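Local coordinates for protein choline dehydrogenase and related flavoproteins (Aspergillus oryzae, PDB 3Q9T) that oxidises formate as a flavin-dependent oxidase of the glucose-methanol-choline family, carrying 8-formyl-FAD at its catalytic site, at residues L25-N30 and M568-H573; D334-A339 and G346-G351; Y364-A369 and K373-N378; F466-L471 and M489-D494. All coordinates share one frame; numbering follows the deposited sequence.

Interaction 1. Residues L25-N30 and M568-H573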
# COMPACT_ATOMS: atom_id res chain seq x y z
N LEU A 25 32.85 22.52 14.19
CA LEU A 25 34.19 21.99 14.37
C LEU A 25 35.20 22.79 13.56
O LEU A 25 36.35 22.97 13.99
CB LEU A 25 34.24 20.50 14.04
CG LEU A 25 33.60 19.57 15.08
CD1 LEU A 25 33.74 18.13 14.66
CD2 LEU A 25 34.20 19.79 16.46
N ALA A 26 34.76 23.31 12.42
CA ALA A 26 35.60 24.12 11.54
C ALA A 26 35.87 25.54 12.07
O ALA A 26 36.67 26.28 11.48
CB ALA A 26 34.99 24.20 10.14
N GLU A 27 35.21 25.95 13.15
CA GLU A 27 35.42 27.31 13.66
C GLU A 27 36.87 27.57 14.11
O GLU A 27 37.32 28.72 14.15
CB GLU A 27 34.42 27.66 14.77
CG GLU A 27 33.04 28.02 14.24
CD GLU A 27 31.96 27.99 15.32
OE1 GLU A 27 32.20 27.37 16.38
OE2 GLU A 27 30.86 28.55 15.11
N ASN A 28 37.60 26.51 14.46
CA ASN A 28 39.05 26.62 14.53
C ASN A 28 39.58 26.39 13.13
O ASN A 28 39.54 25.27 12.62
CB ASN A 28 39.67 25.60 15.47
CG ASN A 28 41.20 25.70 15.50
OD1 ASN A 28 41.81 26.34 14.65
ND2 ASN A 28 41.81 25.07 16.47
N PRO A 29 40.05 27.47 12.49
CA PRO A 29 40.40 27.43 11.06
C PRO A 29 41.50 26.40 10.78
O PRO A 29 41.69 25.99 9.64
CB PRO A 29 40.90 28.84 10.78
CG PRO A 29 41.31 29.37 12.13
CD PRO A 29 40.34 28.77 13.10
N ASN A 30 42.19 25.95 11.83
CA ASN A 30 43.24 24.96 11.68
C ASN A 30 42.77 23.51 11.68
O ASN A 30 43.53 22.60 11.34
CB ASN A 30 44.27 25.14 12.79
CG ASN A 30 44.90 26.51 12.76
OD1 ASN A 30 45.56 26.89 11.78
ND2 ASN A 30 44.69 27.27 13.82
N MET A 568 30.34 18.91 22.68
CA MET A 568 30.91 17.76 23.40
C MET A 568 32.21 17.24 22.77
O MET A 568 33.12 16.81 23.50
CB MET A 568 29.88 16.64 23.55
CG MET A 568 28.61 17.07 24.33
SD MET A 568 27.52 15.70 24.77
CE MET A 568 27.00 15.18 23.12
N ILE A 569 32.32 17.30 21.45
CA ILE A 569 33.55 16.91 20.77
C ILE A 569 34.67 17.91 21.09
O ILE A 569 35.81 17.53 21.37
CB ILE A 569 33.36 16.79 19.24
CG1 ILE A 569 32.53 15.55 18.91
CG2 ILE A 569 34.71 16.70 18.51
CD1 ILE A 569 32.12 15.47 17.46
N LYS A 570 34.35 19.20 21.08
CA LYS A 570 35.33 20.23 21.39
C LYS A 570 35.86 20.10 22.80
O LYS A 570 37.04 20.30 23.05
CB LYS A 570 34.76 21.63 21.19
CG LYS A 570 34.52 22.01 19.73
CD LYS A 570 34.10 23.47 19.60
CE LYS A 570 33.69 23.80 18.18
NZ LYS A 570 33.19 25.20 18.06
N ALA A 571 34.97 19.75 23.73
CA ALA A 571 35.36 19.61 25.12
C ALA A 571 36.35 18.47 25.28
O ALA A 571 37.22 18.48 26.15
CB ALA A 571 34.15 19.39 26.01
N GLU A 572 36.21 17.46 24.42
CA GLU A 572 37.09 16.31 24.48
C GLU A 572 38.47 16.59 23.92
O GLU A 572 39.47 16.16 24.48
CB GLU A 572 36.46 15.13 23.76
CG GLU A 572 37.40 13.96 23.65
CD GLU A 572 36.66 12.65 23.69
OE1 GLU A 572 37.19 11.64 23.19
OE2 GLU A 572 35.54 12.64 24.25
N HIS A 573 38.55 17.33 22.81
CA HIS A 573 39.84 17.61 22.18
C HIS A 573 40.44 18.96 22.60
O HIS A 573 40.53 19.92 21.81
CB HIS A 573 39.72 17.47 20.66
CG HIS A 573 39.26 16.12 20.24
ND1 HIS A 573 40.14 15.10 19.94
CD2 HIS A 573 38.02 15.59 20.12
CE1 HIS A 573 39.45 14.01 19.63
NE2 HIS A 573 38.16 14.29 19.73
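Lys570, on the C-terminal helix 555-572, reaches across to Leu25, the last residue of helix 16-25, and to Glu27 in the type I turn that follows. Its CG is anti to its own carbonyl carbon (chi1 -71°), and the chain is extended from there on. Beyond CB, the Lys570 CG methylene packs on Leu25 CD2 at 4.0 Å, the two side chains running past each other in opposite directions. The extended chain then carries the ammonium group to the turn. There Lys570 NZ lies 2.9 Å from Glu27 OE1 and forms a salt bridge; its hydrogen-bond geometry is weak. The two side chains cross at about a right angle. The same NZ also makes a weak hydrogen bond to Arg24 O, and Glu27 OE2 is paired with Arg24.

Inward of this ion pair, Leu25 CD2 touches Ile569 CG2 at 3.7 Å. Leu25 CD1 is a looser neighbour of Ile569 CD1. Phe9 of strand 9-12 touches both residues, so the two helices meet over the FAD-binding Rossmann-type sheet. Leu25 and Ile569 are buried, whereas Glu27 is exposed. The chemistry is therefore layered: an apolar contact inside, and outside it a carboxylate paired with a lysine and an arginine, whose charges it probably offsets in part.

Interaction 2. Residues D334-A339 and G346-G351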
# COMPACT_ATOMS: atom_id res chain seq x y z
N ASP A 334 2.41 34.74 -12.93
CA ASP A 334 3.47 35.45 -13.65
C ASP A 334 3.92 36.69 -12.89
O ASP A 334 5.11 36.96 -12.80
CB ASP A 334 3.02 35.82 -15.06
CG ASP A 334 3.10 34.64 -16.01
OD1 ASP A 334 3.92 33.73 -15.75
OD2 ASP A 334 2.34 34.63 -17.00
N ALA A 335 2.97 37.41 -12.31
CA ALA A 335 3.28 38.66 -11.64
C ALA A 335 4.15 38.43 -10.41
O ALA A 335 5.17 39.09 -10.25
CB ALA A 335 1.98 39.39 -11.25
N VAL A 336 3.75 37.50 -9.55
CA VAL A 336 4.51 37.26 -8.31
C VAL A 336 5.87 36.61 -8.60
O VAL A 336 6.85 36.84 -7.89
CB VAL A 336 3.69 36.47 -7.26
CG1 VAL A 336 2.51 37.31 -6.76
CG2 VAL A 336 3.20 35.16 -7.84
N VAL A 337 5.93 35.81 -9.66
CA VAL A 337 7.16 35.19 -10.09
C VAL A 337 8.14 36.25 -10.62
O VAL A 337 9.34 36.18 -10.39
CB VAL A 337 6.89 34.11 -11.17
CG1 VAL A 337 8.17 33.61 -11.80
CG2 VAL A 337 6.12 32.94 -10.57
N SER A 338 7.61 37.25 -11.33
CA SER A 338 8.46 38.30 -11.87
C SER A 338 9.03 39.17 -10.75
O SER A 338 10.21 39.53 -10.77
CB SER A 338 7.68 39.14 -12.89
OG SER A 338 8.41 40.29 -13.27
N ALA A 339 8.20 39.50 -9.76
CA ALA A 339 8.66 40.20 -8.57
C ALA A 339 9.72 39.44 -7.78
O ALA A 339 10.69 40.03 -7.28
CB ALA A 339 7.47 40.52 -7.66
N GLY A 346 7.40 39.14 -2.36
CA GLY A 346 6.15 38.50 -2.74
C GLY A 346 5.93 37.09 -2.20
O GLY A 346 6.79 36.53 -1.52
N PRO A 347 4.75 36.50 -2.51
CA PRO A 347 4.31 35.22 -1.94
C PRO A 347 5.11 34.02 -2.46
O PRO A 347 5.14 32.97 -1.81
CB PRO A 347 2.85 35.13 -2.38
CG PRO A 347 2.82 35.88 -3.68
CD PRO A 347 3.79 37.02 -3.51
N VAL A 348 5.75 34.16 -3.62
CA VAL A 348 6.68 33.14 -4.08
C VAL A 348 7.70 32.79 -2.98
O VAL A 348 8.18 31.66 -2.90
CB VAL A 348 7.40 33.53 -5.36
CG1 VAL A 348 8.52 32.53 -5.68
CG2 VAL A 348 6.39 33.65 -6.54
N GLY A 349 8.03 33.76 -2.13
CA GLY A 349 8.97 33.53 -1.05
C GLY A 349 8.34 32.95 0.20
O GLY A 349 8.99 32.79 1.22
N SER A 350 7.05 32.64 0.12
CA SER A 350 6.32 32.13 1.28
C SER A 350 6.36 30.60 1.43
O SER A 350 6.34 29.85 0.45
CB SER A 350 4.86 32.60 1.22
OG SER A 350 4.14 32.11 2.34
N GLY A 351 6.42 30.15 2.68
CA GLY A 351 6.30 28.73 3.01
C GLY A 351 4.86 28.29 3.21
O GLY A 351 4.61 27.12 3.51
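Val336, on helix 331-343, presses against Pro347 in the turn that follows the helix. This is the tight part of the contact. Val336 CG1 comes within 3.4 Å of Pro347 CG, closer than carbon atoms usually pack. Val336 CG1 also lies 3.5 Å from Pro347 CD, so it sits against the CG-CD bond of the proline. The valine and the proline cross at about a right angle.

Val348 fills the next place along. Its CG2 is anti to the carbonyl carbon, which directs this methyl at the helix backbone, with Val348 CG2 3.5 Å from Val336 O. Val348 CG2 also meets Val336 CG2 at 3.8 Å. Packing is looser toward Val337, whose CG2 is 4.1 Å from Val348 CG2. Val348 itself is buried, and Leu326 of helix 323-327 touches it too. Val336 and Pro347 remain partly exposed, and Gly346 lies at the surface.

Gly346 has phi 88° and psi 178°, a conformation that suits glycine, and it leads the chain into the proline. Gly349 N then bonds to Gly346 O, and Ser350 N to Pro347 O. The loop after helix 331-343 thus turns at Gly346-Pro347 into a 3-10 segment, 347-349, that packs on the helix through Pro347 and Val348 before strand 353-358.

Interaction 3. Residues Y364-A369 and K373-N378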
# COMPACT_ATOMS: atom_id res chain seq x y z
N TYR A 364 -12.79 16.05 23.89
CA TYR A 364 -13.20 15.15 22.81
C TYR A 364 -12.86 13.72 23.19
O TYR A 364 -13.65 12.80 22.97
CB TYR A 364 -12.51 15.50 21.51
CG TYR A 364 -12.95 16.80 20.91
CD1 TYR A 364 -12.52 18.01 21.43
CD2 TYR A 364 -13.80 16.82 19.80
CE1 TYR A 364 -12.92 19.21 20.87
CE2 TYR A 364 -14.20 18.01 19.24
CZ TYR A 364 -13.76 19.20 19.77
OH TYR A 364 -14.18 20.37 19.20
N LEU A 365 -11.67 13.54 23.76
CA LEU A 365 -11.21 12.22 24.14
C LEU A 365 -12.19 11.63 25.15
O LEU A 365 -12.58 10.46 25.04
CB LEU A 365 -9.79 12.29 24.72
CG LEU A 365 -8.52 11.93 23.92
CD1 LEU A 365 -8.71 11.65 22.46
CD2 LEU A 365 -7.45 13.00 24.12
N GLU A 366 -12.61 12.45 26.12
CA GLU A 366 -13.45 12.00 27.23
C GLU A 366 -14.78 11.43 26.76
O GLU A 366 -15.42 10.68 27.49
CB GLU A 366 -13.72 13.14 28.23
CG GLU A 366 -12.49 13.70 28.91
CD GLU A 366 -11.91 12.79 29.96
OE1 GLU A 366 -11.27 13.29 30.91
OE2 GLU A 366 -12.08 11.56 29.84
N LYS A 367 -15.19 11.80 25.56
CA LYS A 367 -16.45 11.31 25.02
C LYS A 367 -16.35 9.90 24.46
O LYS A 367 -17.35 9.30 24.09
CB LYS A 367 -16.97 12.26 23.92
CG LYS A 367 -17.38 13.64 24.43
CD LYS A 367 -18.01 14.46 23.32
CE LYS A 367 -18.11 15.92 23.70
NZ LYS A 367 -18.53 16.76 22.53
N ASP A 368 -15.14 9.35 24.40
CA ASP A 368 -14.99 8.01 23.85
C ASP A 368 -14.84 6.99 24.98
O ASP A 368 -13.91 7.09 25.78
CB ASP A 368 -13.79 7.95 22.90
CG ASP A 368 -13.58 6.57 22.30
OD1 ASP A 368 -14.06 6.35 21.16
OD2 ASP A 368 -12.93 5.72 22.97
N ALA A 369 -15.76 6.03 25.04
CA ALA A 369 -15.74 5.02 26.12
C ALA A 369 -14.38 4.33 26.23
O ALA A 369 -13.85 4.14 27.32
CB ALA A 369 -16.84 3.99 25.91
N LYS A 373 -11.79 4.34 29.49
CA LYS A 373 -11.28 3.11 30.09
C LYS A 373 -9.74 3.02 30.09
O LYS A 373 -9.13 2.60 31.07
CB LYS A 373 -11.87 1.91 29.35
CG LYS A 373 -11.42 0.57 29.88
CD LYS A 373 -11.67 -0.54 28.87
CE LYS A 373 -13.13 -0.65 28.50
NZ LYS A 373 -13.29 -1.39 27.21
N ALA A 374 -9.11 3.42 28.99
CA ALA A 374 -7.65 3.35 28.91
C ALA A 374 -7.01 4.32 29.90
O ALA A 374 -6.01 4.00 30.52
CB ALA A 374 -7.17 3.64 27.49
N LYS A 375 -7.58 5.50 30.04
CA LYS A 375 -7.07 6.50 30.97
C LYS A 375 -7.21 6.01 32.40
O LYS A 375 -6.29 6.14 33.21
CB LYS A 375 -7.82 7.82 30.82
CG LYS A 375 -7.35 8.87 31.83
CD LYS A 375 -8.07 10.17 31.59
CE LYS A 375 -7.35 11.31 32.29
NZ LYS A 375 -8.07 12.59 32.13
N ALA A 376 -8.38 5.47 32.73
CA ALA A 376 -8.58 4.90 34.05
C ALA A 376 -7.55 3.79 34.27
O ALA A 376 -6.89 3.75 35.30
CB ALA A 376 -10.00 4.38 34.19
N ALA A 377 -7.37 2.92 33.28
CA ALA A 377 -6.42 1.81 33.38
C ALA A 377 -4.98 2.28 33.57
O ALA A 377 -4.13 1.54 34.05
CB ALA A 377 -6.53 0.89 32.17
N ASN A 378 -4.72 3.52 33.18
CA ASN A 378 -3.41 4.13 33.38
C ASN A 378 -3.37 4.93 34.70
O ASN A 378 -2.56 5.84 34.88
CB ASN A 378 -3.06 5.02 32.19
CG ASN A 378 -1.62 5.50 32.22
OD1 ASN A 378 -0.76 4.83 32.77
ND2 ASN A 378 -1.36 6.66 31.63
O HOH W 1 -10.62 11.88 32.96
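Glu366 and Lys375 meet because one side chain bends and the other stays straight. Glu366 turns at chi2 (-74°), which brings its carboxylate round toward helix 369-377. Lys375 has CG anti to its backbone N (chi1 177°), and the extended chain beyond CG carries NZ out from helix 369-377 to the carboxylate. Lys375 NZ stands 3.5 Å from Glu366 OE1, a salt bridge with a long, weak hydrogen bond.

A water reinforces the pair. It donates to Glu366 OE1 at 2.6 Å and accepts from Lys375 NZ at 2.8 Å. Both of these links are shorter than the direct one, so the ion pair is partly mediated by solvent.

The backbone supplies the second link. Lys373 N donates to Ala369 O at 3.0 Å. Lys373 CB also lies close to that oxygen.

Leu365 to Asp368 form a type I turn, and Asp368 is the N-cap of the next helix. Its OD2 accepts from Tyr371 N, while OD1 pairs with Arg461 of helix 454-473. The whole is a surface connection in which a type I turn joins helix 362-365 to the N-capped helix 369-377, with a first-turn i to i+4 bond and a water-assisted ion pair from Glu366 to Lys375 of helix 369-377.

Interaction 4. Residues F466-L471 and M489-D494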
# COMPACT_ATOMS: atom_id res chain seq x y z
N PHE A 466 -12.15 18.03 16.23
CA PHE A 466 -11.78 19.35 16.74
C PHE A 466 -11.51 20.34 15.61
O PHE A 466 -11.99 21.47 15.66
CB PHE A 466 -10.56 19.24 17.66
CG PHE A 466 -9.94 20.57 18.01
CD1 PHE A 466 -10.12 21.12 19.27
CD2 PHE A 466 -9.16 21.26 17.08
CE1 PHE A 466 -9.55 22.34 19.60
CE2 PHE A 466 -8.59 22.48 17.40
CZ PHE A 466 -8.77 23.02 18.66
N SER A 467 -10.75 19.93 14.59
CA SER A 467 -10.42 20.83 13.48
C SER A 467 -11.65 21.23 12.68
O SER A 467 -11.76 22.38 12.24
CB SER A 467 -9.37 20.23 12.54
OG SER A 467 -8.19 19.91 13.24
N TYR A 468 -12.56 20.27 12.46
CA TYR A 468 -13.81 20.50 11.75
C TYR A 468 -14.74 21.47 12.50
O TYR A 468 -15.27 22.42 11.92
CB TYR A 468 -14.51 19.17 11.45
CG TYR A 468 -14.23 18.68 10.05
CD1 TYR A 468 -15.22 18.70 9.07
CD2 TYR A 468 -12.96 18.25 9.69
CE1 TYR A 468 -14.96 18.27 7.77
CE2 TYR A 468 -12.68 17.81 8.39
CZ TYR A 468 -13.69 17.83 7.44
OH TYR A 468 -13.42 17.41 6.16
N ASP A 469 -14.90 21.23 13.80
CA ASP A 469 -15.64 22.16 14.66
C ASP A 469 -15.11 23.58 14.53
O ASP A 469 -15.87 24.53 14.36
CB ASP A 469 -15.52 21.73 16.12
CG ASP A 469 -16.30 20.49 16.42
OD1 ASP A 469 -17.12 20.09 15.57
OD2 ASP A 469 -16.10 19.90 17.50
N LEU A 470 -13.80 23.70 14.59
CA LEU A 470 -13.13 25.00 14.57
C LEU A 470 -13.45 25.74 13.28
O LEU A 470 -13.72 26.94 13.27
CB LEU A 470 -11.63 24.77 14.69
CG LEU A 470 -10.51 25.80 14.84
CD1 LEU A 470 -9.62 25.78 13.61
CD2 LEU A 470 -10.97 27.22 15.21
N LEU A 471 -13.43 25.01 12.18
CA LEU A 471 -13.44 25.64 10.88
C LEU A 471 -14.86 25.76 10.34
O LEU A 471 -15.16 26.72 9.62
CB LEU A 471 -12.54 24.87 9.91
CG LEU A 471 -11.03 24.86 10.21
CD1 LEU A 471 -10.31 23.80 9.36
CD2 LEU A 471 -10.38 26.23 9.99
N MET A 489 -15.63 13.98 5.06
CA MET A 489 -15.00 13.27 6.16
C MET A 489 -16.12 12.62 6.98
O MET A 489 -17.02 13.30 7.45
CB MET A 489 -14.16 14.25 7.02
CG MET A 489 -13.35 13.57 8.13
SD MET A 489 -11.96 12.60 7.51
CE MET A 489 -10.91 13.95 6.96
N PRO A 490 -16.07 11.29 7.12
CA PRO A 490 -17.19 10.54 7.71
C PRO A 490 -17.27 10.67 9.23
O PRO A 490 -17.36 9.67 9.94
CB PRO A 490 -16.86 9.09 7.33
CG PRO A 490 -15.35 9.07 7.30
CD PRO A 490 -14.96 10.41 6.71
N LEU A 491 -17.24 11.90 9.73
CA LEU A 491 -17.20 12.12 11.18
C LEU A 491 -18.40 11.55 11.91
O LEU A 491 -18.39 11.48 13.15
CB LEU A 491 -17.12 13.62 11.51
CG LEU A 491 -15.76 14.30 11.69
CD1 LEU A 491 -14.69 13.39 12.32
CD2 LEU A 491 -15.30 14.87 10.37
N ASP A 492 -19.44 11.15 11.18
CA ASP A 492 -20.65 10.70 11.84
C ASP A 492 -20.57 9.24 12.25
O ASP A 492 -21.45 8.72 12.95
CB ASP A 492 -21.91 11.00 11.03
CG ASP A 492 -21.97 10.25 9.69
OD1 ASP A 492 -22.97 10.45 8.96
OD2 ASP A 492 -21.06 9.48 9.35
N SER A 493 -19.48 8.58 11.85
CA SER A 493 -19.34 7.15 12.07
C SER A 493 -17.96 6.78 12.61
O SER A 493 -16.96 6.90 11.90
CB SER A 493 -19.62 6.37 10.78
OG SER A 493 -19.23 5.01 10.88
N ASP A 494 -17.92 6.32 13.85
CA ASP A 494 -16.65 5.88 14.41
C ASP A 494 -16.04 4.84 13.50
O ASP A 494 -14.82 4.83 13.28
CB ASP A 494 -16.85 5.33 15.82
CG ASP A 494 -17.07 6.44 16.85
OD1 ASP A 494 -17.01 7.62 16.45
OD2 ASP A 494 -17.29 6.13 18.03
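Tyr468 OH and Met489 N both hydrogen-bond to one oxygen, Glu484 OE1. This carboxylate oxygen, near the end of strand 481-485, thus ties the phenol of helix 454-473 to the backbone of the loop 489-494. The phenol oxygen also touches carbon: Met489 CB lies 3.4 Å from Tyr468 OH and 3.6 Å from Tyr468 CZ. The methionine approaches the ring obliquely.

Leu491 meets the same ring differently. Its CD2 methyl sits over one face, with Leu491 CD2 4.0 Å from the centroid of the Tyr468 ring and only 11° off the ring normal. This is a CH-pi contact close to the centre of the ring. CB of Tyr468 points toward the loop; chi1, -97°, is off the staggered values, and the ring lies with one face under Leu491.

The loop owes its shape to two turns. Pro490 is the centre of an inverse gamma turn, in which Leu491 N bonds to Met489 O at 2.7 Å. A type I turn follows from Pro490 to Ser493. Ser493 is then the N-cap of helix 494-504, with OG accepting from Glu496 N. Met489 and Leu491 therefore lie on the lead-in to a capped helix, and both point at helix 454-473.

Further aromatic rings meet Tyr468: Phe472 nearly parallel to it, and Phe312 of strand 308-316 at about 45°. Arg465 NH1 of helix 454-473 hydrogen-bonds to Leu491 O.

In the fold
Interaction 1 closes nearly the whole chain, and the other three are nested within that span. It lies nearest to an annotated FAD-binding residue: the side chain of Ile569 is about 11 Å from that of Ala17. Interactions 2, 3 and 4 lie away from the annotated FAD sites. Interactions 3 and 4 are on the opposite side of the chain's centre from interaction 1, with centres 51 and 53 Å from its centre. These two touch each other: Tyr364 OH is 2.6 Å from Asp469 OD2, a probable hydrogen bond. Their centres are 19 Å apart. Interaction 2 stands apart, its nearest atoms about 16 Å from interaction 4.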